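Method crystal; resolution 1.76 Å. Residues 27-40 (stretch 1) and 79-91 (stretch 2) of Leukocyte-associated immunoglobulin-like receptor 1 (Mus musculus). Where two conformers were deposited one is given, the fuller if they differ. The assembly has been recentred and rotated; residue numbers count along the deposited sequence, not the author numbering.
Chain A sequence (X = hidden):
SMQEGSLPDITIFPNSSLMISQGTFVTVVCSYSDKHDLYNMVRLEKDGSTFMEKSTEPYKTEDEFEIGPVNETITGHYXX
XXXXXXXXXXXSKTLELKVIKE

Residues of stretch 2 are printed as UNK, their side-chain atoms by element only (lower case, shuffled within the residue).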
ATOM      1  N   THR A  27       2.698  -1.757  -7.873  1.00 14.15           N
ATOM      2  CA  THR A  27       2.769  -2.773  -6.836  1.00 14.18           C
ATOM      3  C   THR A  27       2.811  -2.047  -5.513  1.00 13.55           C
ATOM      4  O   THR A  27       3.663  -1.182  -5.307  1.00 13.32           O
ATOM      5  CB  THR A  27       4.044  -3.608  -6.964  1.00 15.75           C
ATOM      6  OG1 THR A  27       4.111  -4.198  -8.272  1.00 18.13           O
ATOM      7  CG2 THR A  27       4.088  -4.712  -5.904  1.00 15.79           C
ATOM      8  N   VAL A  28       1.885  -2.379  -4.627  1.00 12.44           N
ATOM      9  CA  VAL A  28       1.836  -1.787  -3.292  1.00 12.46           C
ATOM     10  C   VAL A  28       2.299  -2.890  -2.353  1.00 12.53           C
ATOM     11  O   VAL A  28       1.736  -3.999  -2.381  1.00 13.18           O
ATOM     12  CB  VAL A  28       0.422  -1.327  -2.863  1.00 12.59           C
ATOM     13  CG1 VAL A  28       0.472  -0.638  -1.498  1.00 12.46           C
ATOM     14  CG2 VAL A  28      -0.212  -0.343  -3.868  1.00 12.80           C
ATOM     15  N   VAL A  29       3.312  -2.603  -1.535  1.00 11.38           N
ATOM     16  CA  VAL A  29       3.857  -3.593  -0.618  1.00 11.36           C
ATOM     17  C   VAL A  29       3.512  -3.067   0.770  1.00 11.93           C
ATOM     18  O   VAL A  29       4.074  -2.074   1.212  1.00 11.41           O
ATOM     19  CB  VAL A  29       5.379  -3.796  -0.773  1.00 11.40           C
ATOM     20  CG1 VAL A  29       5.924  -4.783   0.255  1.00 11.54           C
ATOM     21  CG2 VAL A  29       5.747  -4.275  -2.187  1.00 11.15           C
ATOM     22  N   CYS A  30       2.558  -3.711   1.423  1.00 11.74           N
ATOM     23  CA  CYS A  30       2.260  -3.445   2.829  1.00 12.06           C
ATOM     24  C   CYS A  30       3.200  -4.311   3.629  1.00 12.13           C
ATOM     25  O   CYS A  30       3.504  -5.449   3.240  1.00 11.43           O
ATOM     26  CB  CYS A  30       0.809  -3.813   3.145  1.00 12.83           C
ATOM     27  SG  CYS A  30      -0.424  -2.850   2.263  1.00 14.22           S
ATOM     28  N   SER A  31       3.682  -3.812   4.756  1.00 12.03           N
ATOM     29  CA  SER A  31       4.619  -4.576   5.578  0.50 12.39           C
ATOM     30  C   SER A  31       4.316  -4.316   7.054  1.00 12.42           C
ATOM     31  O   SER A  31       3.851  -3.237   7.408  1.00 11.88           O
ATOM     32  CB  SER A  31       6.059  -4.180   5.222  0.50 12.60           C
ATOM     33  OG  SER A  31       7.025  -4.894   5.979  0.50 12.91           O
ATOM     34  N   TYR A  32       4.578  -5.292   7.913  1.00 13.12           N
ATOM     35  CA  TYR A  32       4.462  -5.038   9.334  1.00 14.35           C
ATOM     36  C   TYR A  32       5.546  -5.807  10.047  1.00 16.68           C
ATOM     37  O   TYR A  32       5.403  -6.987  10.296  1.00 17.53           O
ATOM     38  CB  TYR A  32       3.079  -5.398   9.859  1.00 13.86           C
ATOM     39  CG  TYR A  32       2.676  -4.694  11.134  1.00 13.33           C
ATOM     40  CD1 TYR A  32       3.603  -4.006  11.934  1.00 13.67           C
ATOM     41  CD2 TYR A  32       1.351  -4.706  11.552  1.00 13.59           C
ATOM     42  CE1 TYR A  32       3.202  -3.344  13.070  1.00 13.69           C
ATOM     43  CE2 TYR A  32       0.944  -4.058  12.697  1.00 13.49           C
ATOM     44  CZ  TYR A  32       1.872  -3.387  13.461  1.00 14.29           C
ATOM     45  OH  TYR A  32       1.471  -2.723  14.597  1.00 15.47           O
ATOM     46  N   SER A  33       6.627  -5.100  10.347  1.00 19.81           N
ATOM     47  CA  SER A  33       7.739  -5.631  11.115  1.00 22.28           C
ATOM     48  C   SER A  33       7.278  -5.955  12.529  1.00 21.80           C
ATOM     49  O   SER A  33       6.548  -5.187  13.170  1.00 22.97           O
ATOM     50  CB  SER A  33       8.870  -4.606  11.191  1.00 24.24           C
ATOM     51  OG  SER A  33       8.494  -3.529  12.041  1.00 26.55           O
ATOM     52  N   ASP A  34       7.740  -7.068  13.042  1.00 23.58           N
ATOM     53  CA  ASP A  34       7.622  -7.334  14.477  1.00 24.54           C
ATOM     54  C   ASP A  34       6.266  -7.936  14.826  1.00 22.79           C
ATOM     55  O   ASP A  34       6.226  -8.899  15.581  1.00 21.98           O
ATOM     56  CB  ASP A  34       7.879  -6.077  15.355  1.00 27.75           C
ATOM     57  CG  ASP A  34       9.224  -5.405  15.071  1.00 32.08           C
ATOM     58  OD1 ASP A  34      10.243  -6.133  15.097  1.00 35.28           O
ATOM     59  OD2 ASP A  34       9.268  -4.155  14.834  1.00 34.17           O
ATOM     60  N   LYS A  35       5.173  -7.393  14.281  1.00 20.48           N
ATOM     61  CA  LYS A  35       3.814  -7.734  14.764  1.00 19.88           C
ATOM     62  C   LYS A  35       2.927  -8.446  13.750  1.00 18.44           C
ATOM     63  O   LYS A  35       1.741  -8.639  13.995  1.00 16.92           O
ATOM     64  CB  LYS A  35       3.075  -6.468  15.214  1.00 22.08           C
ATOM     65  CG  LYS A  35       3.861  -5.553  16.123  1.00 25.15           C
ATOM     66  CD  LYS A  35       4.054  -6.146  17.498  1.00 27.25           C
ATOM     67  CE  LYS A  35       4.525  -5.090  18.497  1.00 30.27           C
ATOM     68  NZ  LYS A  35       3.759  -3.803  18.447  1.00 34.14           N
ATOM     69  N   HIS A  36       3.485  -8.860  12.622  1.00 16.85           N
ATOM     70  CA  HIS A  36       2.663  -9.347  11.502  1.00 16.82           C
ATOM     71  C   HIS A  36       1.795 -10.525  11.875  1.00 17.37           C
ATOM     72  O   HIS A  36       0.638 -10.602  11.455  1.00 16.41           O
ATOM     73  CB  HIS A  36       3.576  -9.692  10.330  1.00 16.71           C
ATOM     74  CG  HIS A  36       2.851  -9.942   9.031  1.00 15.87           C
ATOM     75  ND1 HIS A  36       2.483 -11.165   8.634  1.00 15.68           N
ATOM     76  CD2 HIS A  36       2.502  -9.073   7.999  1.00 15.94           C
ATOM     77  CE1 HIS A  36       1.890 -11.078   7.416  1.00 15.12           C
ATOM     78  NE2 HIS A  36       1.908  -9.803   7.039  1.00 14.94           N
ATOM     79  N   ASP A  37       2.323 -11.435  12.701  1.00 17.66           N
ATOM     80  CA  ASP A  37       1.580 -12.643  13.094  1.00 19.99           C
ATOM     81  C   ASP A  37       0.307 -12.357  13.895  1.00 18.09           C
ATOM     82  O   ASP A  37      -0.568 -13.224  13.987  1.00 18.47           O
ATOM     83  CB  ASP A  37       2.467 -13.592  13.927  1.00 22.36           C
ATOM     84  CG  ASP A  37       3.400 -14.429  13.084  1.00 26.69           C
ATOM     85  OD1 ASP A  37       4.526 -14.727  13.538  1.00 30.41           O
ATOM     86  OD2 ASP A  37       3.009 -14.817  11.968  1.00 30.61           O
ATOM     87  N   LEU A  38       0.196 -11.169  14.475  1.00 16.95           N
ATOM     88  CA  LEU A  38      -0.958 -10.834  15.330  1.00 16.69           C
ATOM     89  C   LEU A  38      -2.231 -10.512  14.539  1.00 17.35           C
ATOM     90  O   LEU A  38      -3.349 -10.603  15.079  1.00 16.66           O
ATOM     91  CB  LEU A  38      -0.648  -9.660  16.245  1.00 17.40           C
ATOM     92  CG  LEU A  38       0.573  -9.752  17.161  1.00 17.68           C
ATOM     93  CD1 LEU A  38       0.593  -8.568  18.104  1.00 17.95           C
ATOM     94  CD2 LEU A  38       0.593 -11.079  17.913  1.00 18.84           C
ATOM     95  N   TYR A  39      -2.064 -10.116  13.276  1.00 16.55           N
ATOM     96  CA  TYR A  39      -3.176  -9.624  12.449  1.00 17.88           C
ATOM     97  C   TYR A  39      -3.422 -10.629  11.336  1.00 18.94           C
ATOM     98  O   TYR A  39      -2.461 -11.157  10.767  1.00 20.94           O
ATOM     99  CB  TYR A  39      -2.853  -8.221  11.911  1.00 18.55           C
ATOM    100  CG  TYR A  39      -2.570  -7.248  13.037  1.00 17.94           C
ATOM    101  CD1 TYR A  39      -3.597  -6.649  13.730  1.00 18.17           C
ATOM    102  CD2 TYR A  39      -1.269  -7.003  13.469  1.00 18.57           C
ATOM    103  CE1 TYR A  39      -3.357  -5.785  14.786  1.00 19.34           C
ATOM    104  CE2 TYR A  39      -1.016  -6.153  14.535  1.00 18.87           C
ATOM    105  CZ  TYR A  39      -2.068  -5.541  15.194  1.00 19.89           C
ATOM    106  OH  TYR A  39      -1.864  -4.686  16.265  1.00 21.28           O
ATOM    107  N   ASN A  40      -4.690 -10.929  11.058  1.00 17.84           N
ATOM    108  CA  ASN A  40      -5.035 -11.921  10.041  1.00 17.99           C
ATOM    109  C   ASN A  40      -5.628 -11.339   8.748  1.00 15.98           C
ATOM    110  O   ASN A  40      -5.851 -12.079   7.802  1.00 15.22           O
ATOM    111  CB  ASN A  40      -5.942 -13.024  10.621  1.00 19.93           C
ATOM    112  CG  ASN A  40      -7.295 -12.521  11.055  1.00 21.93           C
ATOM    113  OD1 ASN A  40      -7.596 -11.331  10.990  1.00 22.14           O
ATOM    114  ND2 ASN A  40      -8.141 -13.458  11.530  1.00 25.85           N
ATOM    115  N   UNK A  79      -3.120   3.961   2.198  1.00 13.36           N
ATOM    116  CA  UNK A  79      -2.456   3.482   3.398  0.50 13.29           C
ATOM    117  C   UNK A  79      -2.789   2.008   3.604  1.00 13.64           C
ATOM    118  O   UNK A  79      -3.832   1.502   3.110  1.00 13.54           O
ATOM    119  o   UNK A  79      -4.259   4.238   4.818  0.50 12.91           O
ATOM    120  c   UNK A  79      -2.868   4.318   4.605  0.50 13.40           C
ATOM    121  N   UNK A  80      -1.899   1.297   4.294  1.00 12.51           N
ATOM    122  CA  UNK A  80      -2.135  -0.111   4.627  1.00 13.05           C
ATOM    123  C   UNK A  80      -2.681  -0.199   6.061  1.00 13.13           C
ATOM    124  O   UNK A  80      -2.169   0.460   6.948  1.00 12.85           O
ATOM    125  s   UNK A  80      -0.069  -0.970   2.891  1.00 14.95           S
ATOM    126  c   UNK A  80      -0.827  -0.907   4.548  1.00 13.36           C
ATOM    127  N   UNK A  81      -3.704  -1.022   6.283  1.00 13.54           N
ATOM    128  CA  UNK A  81      -4.260  -1.264   7.634  1.00 14.12           C
ATOM    129  C   UNK A  81      -4.265  -2.766   7.899  1.00 13.61           C
ATOM    130  O   UNK A  81      -4.805  -3.554   7.104  1.00 13.06           O
ATOM    131  c   UNK A  81      -5.744   0.776   7.467  1.00 17.30           C
ATOM    132  c   UNK A  81      -7.113   1.403   7.341  1.00 18.52           C
ATOM    133  c   UNK A  81      -5.700  -0.723   7.825  1.00 15.86           C
ATOM    134  c   UNK A  81      -6.157  -1.017   9.258  1.00 16.58           C
ATOM    135  N   UNK A  82      -3.638  -3.160   9.002  1.00 12.65           N
ATOM    136  CA  UNK A  82      -3.613  -4.543   9.440  1.00 13.09           C
ATOM    137  C   UNK A  82      -4.634  -4.662  10.554  1.00 14.08           C
ATOM    138  O   UNK A  82      -4.709  -3.777  11.408  1.00 15.40           O
ATOM    139  c   UNK A  82      -1.088  -6.526   8.376  1.00 11.89           C
ATOM    140  o   UNK A  82       1.363  -6.027   5.778  1.00 11.48           O
ATOM    141  c   UNK A  82      -2.220  -4.922   9.959  1.00 12.44           C
ATOM    142  c   UNK A  82      -0.519  -4.207   8.261  1.00 11.73           C
ATOM    143  c   UNK A  82      -1.252  -5.225   8.856  1.00 11.75           C
ATOM    144  c   UNK A  82       0.504  -5.749   6.785  1.00 11.59           C
ATOM    145  c   UNK A  82      -0.231  -6.786   7.336  1.00 11.67           C
ATOM    146  c   UNK A  82       0.365  -4.473   7.254  1.00 11.59           C
ATOM    147  N   UNK A  83      -5.421  -5.734  10.545  1.00 15.10           N
ATOM    148  CA  UNK A  83      -6.463  -5.899  11.561  1.00 15.80           C
ATOM    149  C   UNK A  83      -6.670  -7.339  12.011  1.00 16.52           C
ATOM    150  O   UNK A  83      -6.261  -8.293  11.352  1.00 15.24           O
ATOM    151  c   UNK A  83      -7.791  -5.299  11.073  1.00 16.50           C
ATOM    152  o   UNK A  83      -8.263  -5.984   9.944  1.00 16.88           O
ATOM    153  N   UNK A  84      -7.328  -7.459  13.163  1.00 19.79           N
ATOM    154  CA  UNK A  84      -7.788  -8.731  13.708  1.00 22.36           C
ATOM    155  C   UNK A  84      -9.163  -8.432  14.332  1.00 23.46           C
ATOM    156  O   UNK A  84      -9.283  -7.567  15.206  1.00 23.67           O
ATOM    157  c   UNK A  84      -7.351 -13.037  15.349  1.00 31.49           C
ATOM    158  c   UNK A  84      -6.817  -9.223  14.785  1.00 25.17           C
ATOM    159  n   UNK A  84      -6.918 -13.095  16.774  1.00 33.43           N
ATOM    160  c   UNK A  84      -7.225 -10.506  15.500  1.00 27.06           C
ATOM    161  c   UNK A  84      -6.941 -11.738  14.652  1.00 29.94           C
ATOM    162  N   UNK A  85     -10.187  -9.120  13.847  1.00 26.59           N
ATOM    163  CA  UNK A  85     -11.556  -8.868  14.284  1.00 28.14           C
ATOM    164  C   UNK A  85     -11.968  -7.437  13.999  1.00 30.58           C
ATOM    165  O   UNK A  85     -11.554  -6.845  12.992  1.00 29.58           O
ATOM    166  N   UNK A  86     -12.767  -6.882  14.907  1.00 31.90           N
ATOM    167  CA  UNK A  86     -13.304  -5.524  14.793  1.00 35.06           C
ATOM    168  C   UNK A  86     -12.585  -4.515  15.698  1.00 35.99           C
ATOM    169  O   UNK A  86     -12.773  -3.303  15.571  1.00 41.48           O
ATOM    170  c   UNK A  86     -15.583  -6.359  14.147  1.00 35.64           C
ATOM    171  c   UNK A  86     -16.444  -5.774  17.136  1.00 37.97           C
ATOM    172  c   UNK A  86     -14.813  -5.514  15.153  1.00 36.16           C
ATOM    173  c   UNK A  86     -15.041  -6.011  16.597  1.00 37.10           C
ATOM    174  N   UNK A  87     -11.768  -5.019  16.613  1.00 35.18           N
ATOM    175  CA  UNK A  87     -11.229  -4.203  17.702  1.00 36.18           C
ATOM    176  C   UNK A  87      -9.826  -3.685  17.416  1.00 34.37           C
ATOM    177  O   UNK A  87      -9.489  -2.550  17.763  1.00 36.90           O
ATOM    178  c   UNK A  87     -10.542  -4.240  20.143  1.00 40.40           C
ATOM    179  c   UNK A  87     -11.197  -5.024  19.007  1.00 37.56           C
ATOM    180  o   UNK A  87     -12.541  -5.365  19.371  1.00 41.01           O
ATOM    181  N   UNK A  88      -9.011  -4.522  16.791  1.00 30.10           N
ATOM    182  CA  UNK A  88      -7.593  -4.235  16.661  1.00 28.49           C
ATOM    183  C   UNK A  88      -7.264  -3.872  15.269  1.00 25.26           C
ATOM    184  O   UNK A  88      -7.571  -4.633  14.366  1.00 22.86           O
ATOM    185  n   UNK A  88      -8.064  -7.127  20.100  1.00 33.23           N
ATOM    186  c   UNK A  88      -8.006  -6.979  18.733  1.00 33.23           C
ATOM    187  c   UNK A  88      -5.499  -4.209  21.378  1.00 33.60           C
ATOM    188  c   UNK A  88      -7.268  -6.230  20.714  1.00 33.63           C
ATOM    189  c   UNK A  88      -6.800  -5.466  17.020  1.00 29.35           C
ATOM    190  c   UNK A  88      -7.137  -5.952  18.388  1.00 31.34           C
ATOM    191  c   UNK A  88      -6.120  -4.989  22.368  1.00 34.23           C
ATOM    192  c   UNK A  88      -7.012  -6.009  22.055  1.00 33.08           C
ATOM    193  c   UNK A  88      -5.750  -4.419  20.021  1.00 33.14           C
ATOM    194  c   UNK A  88      -6.630  -5.431  19.660  1.00 32.39           C
ATOM    195  N   UNK A  89      -6.590  -2.736  15.093  1.00 23.11           N
ATOM    196  CA  UNK A  89      -6.051  -2.379  13.788  1.00 22.51           C
ATOM    197  C   UNK A  89      -4.977  -1.299  13.907  1.00 21.91           C
ATOM    198  O   UNK A  89      -4.962  -0.510  14.854  1.00 22.12           O
ATOM    199  o   UNK A  89      -7.650  -0.655  13.169  1.00 23.82           O
ATOM    200  c   UNK A  89      -7.156  -1.928  12.827  1.00 22.93           C
ATOM    201  N   UNK A  90      -4.065  -1.297  12.950  1.00 20.25           N
ATOM    202  CA  UNK A  90      -2.968  -0.344  12.916  1.00 20.01           C
ATOM    203  C   UNK A  90      -2.752   0.027  11.474  1.00 18.13           C
ATOM    204  O   UNK A  90      -2.892  -0.825  10.592  1.00 16.67           O
ATOM    205  c   UNK A  90      -1.776  -1.375  14.937  1.00 23.24           C
ATOM    206  c   UNK A  90      -1.679  -0.947  13.468  1.00 21.47           C
ATOM    207  o   UNK A  90      -2.199  -0.519  17.097  1.00 27.79           O
ATOM    208  o   UNK A  90      -1.817   0.979  15.550  1.00 25.79           O
ATOM    209  c   UNK A  90      -1.931  -0.219  15.920  1.00 25.24           C
ATOM    210  N   UNK A  91      -2.438   1.295  11.256  1.00 17.30           N
ATOM    211  CA  UNK A  91      -2.314   1.844   9.920  1.00 17.37           C
ATOM    212  C   UNK A  91      -0.911   2.373   9.668  1.00 15.19           C
ATOM    213  O   UNK A  91      -0.244   2.822  10.591  1.00 15.37           O
ATOM    214  c   UNK A  91      -3.328   2.965   9.697  1.00 20.21           C
ATOM    215  n   UNK A  91      -6.493   4.932   8.654  1.00 36.23           N
ATOM    216  c   UNK A  91      -5.373   5.272   8.023  1.00 33.44           C
ATOM    217  c   UNK A  91      -4.025   5.355  10.114  1.00 28.16           C
ATOM    218  n   UNK A  91      -4.232   5.493   8.673  1.00 31.11           N
ATOM    219  n   UNK A  91      -5.399   5.434   6.709  1.00 35.64           N
ATOM    220  c   UNK A  91      -3.017   4.267  10.421  1.00 23.73           C
TER
HETATM  221  O   HOH W   1      -3.518  -3.404  17.628  1.00 29.27           O

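Position 79 carries one carbon and one oxygen, its CA-to-CB bond directed away from stretch 1: Ser 79. Position 80 has one carbon and then a sulfur, 2.0 Å from SG of Cys 30. That is a covalent bond length, so the residue is Cys 80, and the disulfide has a chi3 of -78°. CG1 of Val 28 lies 4.4 Å from SG of Cys 80.

At position 81 four carbons fork at the first, one arm two carbons long, and the CA-to-CB bond again points away: Ile 81. The strand alternates, so the CA-to-CB bond of position 82 points toward stretch 1 again. It bears one carbon and a six-carbon ring tipped by an oxygen, which comes 3.3 Å from C of Cys 30. This is Tyr 82, the residue of stretch 2 that gives up most surface to the contact. CB of Tyr 32 sits over one ring face, 4.0 Å from its centroid, a CH-pi contact; the Tyr 32 ring itself is oblique. CD2 of His 36 approaches CE2 of Tyr 82 at 3.6 Å, and CG of Tyr 39 lies 3.9 Å from CB of Tyr 82.

Position 83 has one carbon and one oxygen, and its CA-to-CB bond points away: Ser 83. Its backbone does the work, since N of Asn 40 donates a weak hydrogen bond to O of Ser 83 at 3.1 Å. Position 84 is four carbons in a row ending in nitrogen, Lys 84; its CB lies 3.7 Å from O of Leu 38.

Position 85 has no side-chain atoms and a positive phi, 60°, which favours Gly 85. Position 86, four carbons forked at the first with one longer arm, is Ile 86; position 87, a carbon carrying one oxygen and one carbon, is Thr 87. Both are out of reach of stretch 1.

Position 88 holds fused five- and six-membered rings with one nitrogen, Trp 88. Its CB meets CE1 of Tyr 39 at 4.1 Å, while the end of the side chain leads away. Position 89, a carbon and an oxygen with the CA-to-CB bond pointing away, is Ser 89. Position 90 has three carbons, the third carrying two oxygens: Glu 90, whose CG lies 3.5 Å from OH of Tyr 32 and 3.6 Å from OH of Tyr 39. Position 91, three carbons, a nitrogen and a carbon with two more nitrogens, is Arg 91, its CA-to-CB bond directed away.

The rule is alternation: Cys 80 fixes the strands covalently, Tyr 82 fills the space beyond it, and Tyr 39 packs alongside the hairpin, where a water lies 2.5 Å from OH of Tyr 39 and donates to OE2 of Glu 90 at 3.2 Å.

Stretch 2, residues 79-91: SCIYSKGITWSER
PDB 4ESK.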